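PDB 1W58: cell division protein FtsZ 1 from Methanocaldococcus jannaschii, which binds GTP, probably hydrolyses it, and probably polymerises into the contractile Z ring that forms at the division site and recruits other division proteins. Local coordinates for residues V155-L160 with T186-P191; A249-G254 with L334-G339. One frame throughout, in Å; residues are numbered along the deposited sequence.

Following the chain, contact 1 comes first: strand 153-160 leads through helix 167-181 into strand 186-191, which returns to lie beside it, so 155-160 and 186-191 close a short beta-alpha-beta unit of the GTPase domain. Helix 204-227 and helix 236-243 then carry the chain to strand 249-256. Contact 2 closes a longer loop of 79 residues, bringing 334-339 back against 249-254 in the C-terminal domain. The two loops follow in series, neither nested nor crossed, yet they meet in space: Ala249 probably hydrogen-bonds Leu187 and Val189 through the backbone, while Ile251 packs on Val188 and Ile190, tying the edge strands of both sheets together.

Contact 1. Residues V155-L160 with T186-P191; sequences VAVVTL and TLVVIP
Leu187 lays its CD1 methyl over Ala156, 3.8 Å from Ala156 CB, and the same methyl comes within 4.2 Å of Val158 CG2. With CG anti to the backbone N (chi1 169°), the leucine sends this branch back across the gap between the strands. Further along this face Val189 CG1 meets Val158 CG2 at 4.1 Å, and Leu160 spans Val189 and Pro191. Helix 167-181, the crossover helix of the beta-alpha-beta unit, packs on Leu160, Leu187 and Val189, with Leu177 touching the last two.

On the face bearing Val155, Val157 and Thr159, the Val155 and Thr186 side chains meet through their CG2 methyls, 3.5 Å apart, whereas Val157 and Val188 point the same way side by side. Thr159 turns CG2 against Ile190, 3.8 Å from Ile190 CB. Ala249 and Ile251 of strand 249-256 pack on the 186-191 side of this surface.

Between the faces, the parallel strands are joined by five backbone hydrogen bonds, from the Ala156 N to Thr186 O bond at one end to the Leu160 N to Ile190 O bond at the other. The shortest runs from Val188 N to Ala156 O at 2.8 Å. The strands are inclined by 28° in this twisted, Rossmann-like sheet. Thr159, whose side chain is about 5 Å from the bound GTP analogue, places the end of this strand beside the nucleotide pocket. Alternate peptide groups thus pair across the seam, those of 155-160 facing the other way bond to strand 124-130 and Leu131, Leu187 and Val189 probably bond to Ala249, and largely aliphatic side chains cover both faces.

Contact 2. Residues A249-G254 with L334-G339; sequences AMIGIG and LLVITG
Ala249 presses its methyl toward the neighbouring strand, where CB lies 4.0 Å from Val336 CG1 and 4.2 Å from Thr338 CG2. This end has more side-chain contact, but the tight part is mid-strand, where Ile251 CB sits 3.2 Å from Leu335 O. Beside Ala249, Met250 and Ile337 form a hydrogen-bonded antiparallel pair: Ile337 N gives a 3.1 Å bond to Met250 O, approached nearly head-on, and the return bond from Met250 N to Ile337 O is longer, at 3.3 Å.

In the next hydrogen-bonded pair, Leu335 faces Gly252, and both bonds lie in the plane of the accepting carbonyl. The one from Gly252 N to Leu335 O is bent, with 136° at the hydrogen. Toward Gly254 the side-chain packing thins: Ile253, partly exposed, touches through CG1 alone, 4.2 Å from Leu334 CD1, which the leucine's chi1 of 172° brings nearer the partner strand.

Ile251 CG2 lies 4.4 Å from Val336 CG2, but the end of its chain leads away from 334-339; the side chain also touches Leu274. Strand 331-337 lies between edge strand 249-256 and strand 285-291 in the mixed sheet of the C-terminal domain, and helix 261-270 packs on Leu335.

Contact 1. Residues V155-L160 with T186-P191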
ATOM      1  N   VAL A 155       4.326  13.375  16.800  1.00 37.56           N
ATOM      2  CA  VAL A 155       4.666  14.731  17.199  1.00 39.83           C
ATOM      3  C   VAL A 155       5.842  15.290  16.418  1.00 40.61           C
ATOM      4  O   VAL A 155       6.859  14.615  16.203  1.00 40.33           O
ATOM      5  CB  VAL A 155       5.028  14.810  18.698  1.00 39.38           C
ATOM      6  CG1 VAL A 155       5.340  16.248  19.075  1.00 36.61           C
ATOM      7  CG2 VAL A 155       3.877  14.284  19.539  1.00 36.79           C
ATOM      8  N   ALA A 156       5.681  16.540  16.012  1.00 39.15           N
ATOM      9  CA  ALA A 156       6.692  17.267  15.265  1.00 38.49           C
ATOM     10  C   ALA A 156       7.201  18.445  16.094  1.00 38.38           C
ATOM     11  O   ALA A 156       6.408  19.124  16.768  1.00 38.62           O
ATOM     12  CB  ALA A 156       6.089  17.793  13.956  1.00 34.07           C
ATOM     13  N   VAL A 157       8.517  18.664  16.052  1.00 36.01           N
ATOM     14  CA  VAL A 157       9.178  19.797  16.721  1.00 31.60           C
ATOM     15  C   VAL A 157      10.089  20.398  15.618  1.00 36.77           C
ATOM     16  O   VAL A 157      11.148  19.839  15.273  1.00 36.12           O
ATOM     17  CB  VAL A 157      10.043  19.345  17.924  1.00 34.50           C
ATOM     18  CG1 VAL A 157      10.643  20.570  18.621  1.00 32.58           C
ATOM     19  CG2 VAL A 157       9.197  18.536  18.921  1.00 32.35           C
ATOM     20  N   VAL A 158       9.652  21.528  15.073  1.00 31.38           N
ATOM     21  CA  VAL A 158      10.328  22.213  13.981  1.00 35.92           C
ATOM     22  C   VAL A 158      10.509  23.729  14.197  1.00 40.64           C
ATOM     23  O   VAL A 158       9.801  24.347  15.018  1.00 39.27           O
ATOM     24  CB  VAL A 158       9.515  22.051  12.678  1.00 31.75           C
ATOM     25  CG1 VAL A 158       9.308  20.579  12.371  1.00 36.66           C
ATOM     26  CG2 VAL A 158       8.163  22.737  12.835  1.00 27.41           C
ATOM     27  N   THR A 159      11.437  24.320  13.440  1.00 37.24           N
ATOM     28  CA  THR A 159      11.687  25.757  13.526  1.00 37.83           C
ATOM     29  C   THR A 159      11.304  26.473  12.234  1.00 38.17           C
ATOM     30  O   THR A 159      11.287  25.890  11.143  1.00 38.06           O
ATOM     31  CB  THR A 159      13.196  26.105  13.820  1.00 40.53           C
ATOM     32  OG1 THR A 159      14.033  25.542  12.804  1.00 40.10           O
ATOM     33  CG2 THR A 159      13.649  25.583  15.178  1.00 41.69           C
ATOM     34  N   LEU A 160      10.968  27.744  12.379  1.00 40.26           N
ATOM     35  CA  LEU A 160      10.649  28.603  11.247  1.00 44.90           C
ATOM     36  C   LEU A 160      11.977  29.364  11.062  1.00 42.88           C
ATOM     37  O   LEU A 160      12.638  29.656  12.049  1.00 46.07           O
ATOM     38  CB  LEU A 160       9.521  29.549  11.636  1.00 45.08           C
ATOM     39  CG  LEU A 160       8.160  29.352  10.977  1.00 45.99           C
ATOM     40  CD1 LEU A 160       7.918  27.900  10.597  1.00 40.80           C
ATOM     41  CD2 LEU A 160       7.110  29.876  11.943  1.00 42.64           C
ATOM     42  N   THR A 186       0.273  16.429  17.497  1.00 36.92           N
ATOM     43  CA  THR A 186       0.568  17.755  18.009  1.00 41.18           C
ATOM     44  C   THR A 186       1.798  18.282  17.219  1.00 37.62           C
ATOM     45  O   THR A 186       2.742  17.541  16.936  1.00 38.01           O
ATOM     46  CB  THR A 186       0.752  17.811  19.567  1.00 43.08           C
ATOM     47  OG1 THR A 186       1.716  18.824  19.891  1.00 48.74           O
ATOM     48  CG2 THR A 186       1.175  16.494  20.133  1.00 51.02           C
ATOM     49  N   LEU A 187       1.718  19.544  16.798  1.00 34.10           N
ATOM     50  CA  LEU A 187       2.760  20.211  16.024  1.00 33.66           C
ATOM     51  C   LEU A 187       3.383  21.381  16.796  1.00 34.52           C
ATOM     52  O   LEU A 187       2.763  22.445  16.935  1.00 31.27           O
ATOM     53  CB  LEU A 187       2.180  20.724  14.684  1.00 34.02           C
ATOM     54  CG  LEU A 187       3.003  21.689  13.792  1.00 37.78           C
ATOM     55  CD1 LEU A 187       4.357  21.146  13.555  1.00 35.29           C
ATOM     56  CD2 LEU A 187       2.321  21.922  12.452  1.00 37.18           C
ATOM     57  N   VAL A 188       4.610  21.175  17.281  1.00 34.59           N
ATOM     58  CA  VAL A 188       5.356  22.189  18.057  1.00 35.59           C
ATOM     59  C   VAL A 188       6.257  23.066  17.167  1.00 36.97           C
ATOM     60  O   VAL A 188       7.226  22.550  16.608  1.00 36.68           O
ATOM     61  CB  VAL A 188       6.261  21.492  19.111  1.00 37.67           C
ATOM     62  CG1 VAL A 188       6.953  22.515  20.000  1.00 35.73           C
ATOM     63  CG2 VAL A 188       5.425  20.545  19.956  1.00 39.38           C
ATOM     64  N   VAL A 189       5.925  24.364  17.034  1.00 36.45           N
ATOM     65  CA  VAL A 189       6.700  25.345  16.244  1.00 35.35           C
ATOM     66  C   VAL A 189       7.530  26.317  17.081  1.00 39.37           C
ATOM     67  O   VAL A 189       6.983  26.972  17.972  1.00 35.35           O
ATOM     68  CB  VAL A 189       5.848  26.333  15.408  1.00 41.13           C
ATOM     69  CG1 VAL A 189       6.033  26.073  13.945  1.00 43.06           C
ATOM     70  CG2 VAL A 189       4.405  26.314  15.837  1.00 39.29           C
ATOM     71  N   ILE A 190       8.821  26.430  16.750  1.00 38.73           N
ATOM     72  CA  ILE A 190       9.760  27.353  17.395  1.00 40.43           C
ATOM     73  C   ILE A 190      10.140  28.387  16.312  1.00 43.08           C
ATOM     74  O   ILE A 190      10.828  28.057  15.352  1.00 42.51           O
ATOM     75  CB  ILE A 190      11.104  26.696  17.752  1.00 43.27           C
ATOM     76  CG1 ILE A 190      10.917  25.269  18.259  1.00 44.04           C
ATOM     77  CG2 ILE A 190      11.846  27.585  18.721  1.00 43.75           C
ATOM     78  CD1 ILE A 190      10.651  25.154  19.684  1.00 46.74           C
ATOM     79  N   PRO A 191       9.700  29.641  16.441  1.00 45.55           N
ATOM     80  CA  PRO A 191      10.068  30.631  15.414  1.00 45.45           C
ATOM     81  C   PRO A 191      11.456  31.213  15.740  1.00 45.83           C
ATOM     82  O   PRO A 191      11.562  32.036  16.646  1.00 43.33           O
ATOM     83  CB  PRO A 191       8.984  31.704  15.544  1.00 47.16           C
ATOM     84  CG  PRO A 191       7.999  31.154  16.573  1.00 51.06           C
ATOM     85  CD  PRO A 191       8.799  30.232  17.436  1.00 47.10           C
TER

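Contact 2. Residues A249-G254 with L334-G339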
ATOM      1  N   ALA A 249       1.191  23.820  18.741  1.00 40.78           N
ATOM      2  CA  ALA A 249       1.757  24.075  20.076  1.00 38.99           C
ATOM      3  C   ALA A 249       2.983  24.993  20.028  1.00 43.89           C
ATOM      4  O   ALA A 249       3.664  25.094  18.999  1.00 46.63           O
ATOM      5  CB  ALA A 249       2.134  22.768  20.748  1.00 31.12           C
ATOM      6  N   MET A 250       3.264  25.657  21.144  1.00 45.38           N
ATOM      7  CA  MET A 250       4.414  26.557  21.242  1.00 44.48           C
ATOM      8  C   MET A 250       5.094  26.333  22.570  1.00 41.66           C
ATOM      9  O   MET A 250       4.483  25.809  23.483  1.00 46.35           O
ATOM     10  CB  MET A 250       3.979  28.016  21.093  1.00 40.71           C
ATOM     11  CG  MET A 250       3.451  28.329  19.695  1.00 42.82           C
ATOM     12  SD  MET A 250       3.510  30.081  19.262  1.00 50.52           S
ATOM     13  CE  MET A 250       1.883  30.364  18.790  1.00 51.76           C
ATOM     14  N   ILE A 251       6.365  26.686  22.690  1.00 41.17           N
ATOM     15  CA  ILE A 251       7.010  26.463  23.957  1.00 45.45           C
ATOM     16  C   ILE A 251       7.485  27.718  24.660  1.00 50.19           C
ATOM     17  O   ILE A 251       7.355  28.842  24.153  1.00 52.31           O
ATOM     18  CB  ILE A 251       8.182  25.452  23.844  1.00 47.33           C
ATOM     19  CG1 ILE A 251       9.531  26.165  23.717  1.00 46.89           C
ATOM     20  CG2 ILE A 251       7.922  24.512  22.695  1.00 39.99           C
ATOM     21  CD1 ILE A 251       9.777  26.778  22.386  1.00 51.03           C
ATOM     22  N   GLY A 252       7.997  27.497  25.865  1.00 50.65           N
ATOM     23  CA  GLY A 252       8.513  28.559  26.700  1.00 47.01           C
ATOM     24  C   GLY A 252       9.589  27.923  27.551  1.00 48.99           C
ATOM     25  O   GLY A 252       9.406  26.812  28.043  1.00 47.48           O
ATOM     26  N   ILE A 253      10.725  28.590  27.704  1.00 50.35           N
ATOM     27  CA  ILE A 253      11.785  28.038  28.530  1.00 54.38           C
ATOM     28  C   ILE A 253      12.236  29.073  29.540  1.00 58.61           C
ATOM     29  O   ILE A 253      12.419  30.242  29.211  1.00 58.24           O
ATOM     30  CB  ILE A 253      12.994  27.587  27.690  1.00 55.86           C
ATOM     31  CG1 ILE A 253      12.557  26.509  26.692  1.00 53.90           C
ATOM     32  CG2 ILE A 253      14.094  27.044  28.603  1.00 52.49           C
ATOM     33  CD1 ILE A 253      13.689  25.946  25.853  1.00 47.58           C
ATOM     34  N   GLY A 254      12.387  28.630  30.783  1.00 63.66           N
ATOM     35  CA  GLY A 254      12.823  29.504  31.852  1.00 67.12           C
ATOM     36  C   GLY A 254      13.628  28.708  32.861  1.00 71.04           C
ATOM     37  O   GLY A 254      13.525  27.478  32.917  1.00 72.93           O
ATOM     38  N   LEU A 334      10.382  23.591  31.272  1.00 50.63           N
ATOM     39  CA  LEU A 334       9.985  23.496  29.867  1.00 45.73           C
ATOM     40  C   LEU A 334       8.481  23.459  29.803  1.00 41.63           C
ATOM     41  O   LEU A 334       7.860  22.606  30.402  1.00 41.03           O
ATOM     42  CB  LEU A 334      10.538  22.223  29.218  1.00 48.31           C
ATOM     43  CG  LEU A 334      10.061  21.866  27.791  1.00 47.76           C
ATOM     44  CD1 LEU A 334      10.418  22.951  26.799  1.00 44.11           C
ATOM     45  CD2 LEU A 334      10.714  20.568  27.355  1.00 52.08           C
ATOM     46  N   LEU A 335       7.900  24.403  29.089  1.00 41.42           N
ATOM     47  CA  LEU A 335       6.457  24.477  28.919  1.00 45.25           C
ATOM     48  C   LEU A 335       6.061  24.275  27.463  1.00 47.67           C
ATOM     49  O   LEU A 335       6.593  24.956  26.573  1.00 46.16           O
ATOM     50  CB  LEU A 335       5.938  25.850  29.315  1.00 49.60           C
ATOM     51  CG  LEU A 335       5.301  26.094  30.667  1.00 56.57           C
ATOM     52  CD1 LEU A 335       6.143  25.458  31.769  1.00 58.64           C
ATOM     53  CD2 LEU A 335       5.178  27.603  30.844  1.00 53.57           C
ATOM     54  N   VAL A 336       5.131  23.350  27.221  1.00 45.05           N
ATOM     55  CA  VAL A 336       4.615  23.131  25.879  1.00 40.87           C
ATOM     56  C   VAL A 336       3.112  23.316  26.025  1.00 41.82           C
ATOM     57  O   VAL A 336       2.427  22.531  26.679  1.00 40.49           O
ATOM     58  CB  VAL A 336       4.904  21.704  25.325  1.00 42.45           C
ATOM     59  CG1 VAL A 336       4.389  21.617  23.876  1.00 38.78           C
ATOM     60  CG2 VAL A 336       6.413  21.373  25.392  1.00 34.89           C
ATOM     61  N   ILE A 337       2.593  24.361  25.406  1.00 42.66           N
ATOM     62  CA  ILE A 337       1.184  24.650  25.490  1.00 41.47           C
ATOM     63  C   ILE A 337       0.463  24.338  24.186  1.00 45.25           C
ATOM     64  O   ILE A 337       0.750  24.933  23.155  1.00 47.28           O
ATOM     65  CB  ILE A 337       1.012  26.107  25.923  1.00 44.25           C
ATOM     66  CG1 ILE A 337       1.437  26.220  27.392  1.00 47.04           C
ATOM     67  CG2 ILE A 337      -0.415  26.574  25.685  1.00 45.03           C
ATOM     68  CD1 ILE A 337       1.145  27.550  28.008  1.00 60.27           C
ATOM     69  N   THR A 338      -0.495  23.413  24.253  1.00 46.49           N
ATOM     70  CA  THR A 338      -1.234  22.956  23.079  1.00 45.65           C
ATOM     71  C   THR A 338      -2.582  23.615  22.720  1.00 45.83           C
ATOM     72  O   THR A 338      -3.093  24.477  23.425  1.00 45.03           O
ATOM     73  CB  THR A 338      -1.432  21.430  23.186  1.00 49.53           C
ATOM     74  OG1 THR A 338      -2.430  21.131  24.171  1.00 48.78           O
ATOM     75  CG2 THR A 338      -0.121  20.769  23.614  1.00 47.71           C
ATOM     76  N   GLY A 339      -3.144  23.198  21.592  1.00 44.02           N
ATOM     77  CA  GLY A 339      -4.411  23.738  21.130  1.00 44.79           C
ATOM     78  C   GLY A 339      -4.490  25.234  20.850  1.00 49.26           C
ATOM     79  O   GLY A 339      -5.581  25.805  20.922  1.00 53.10           O
TER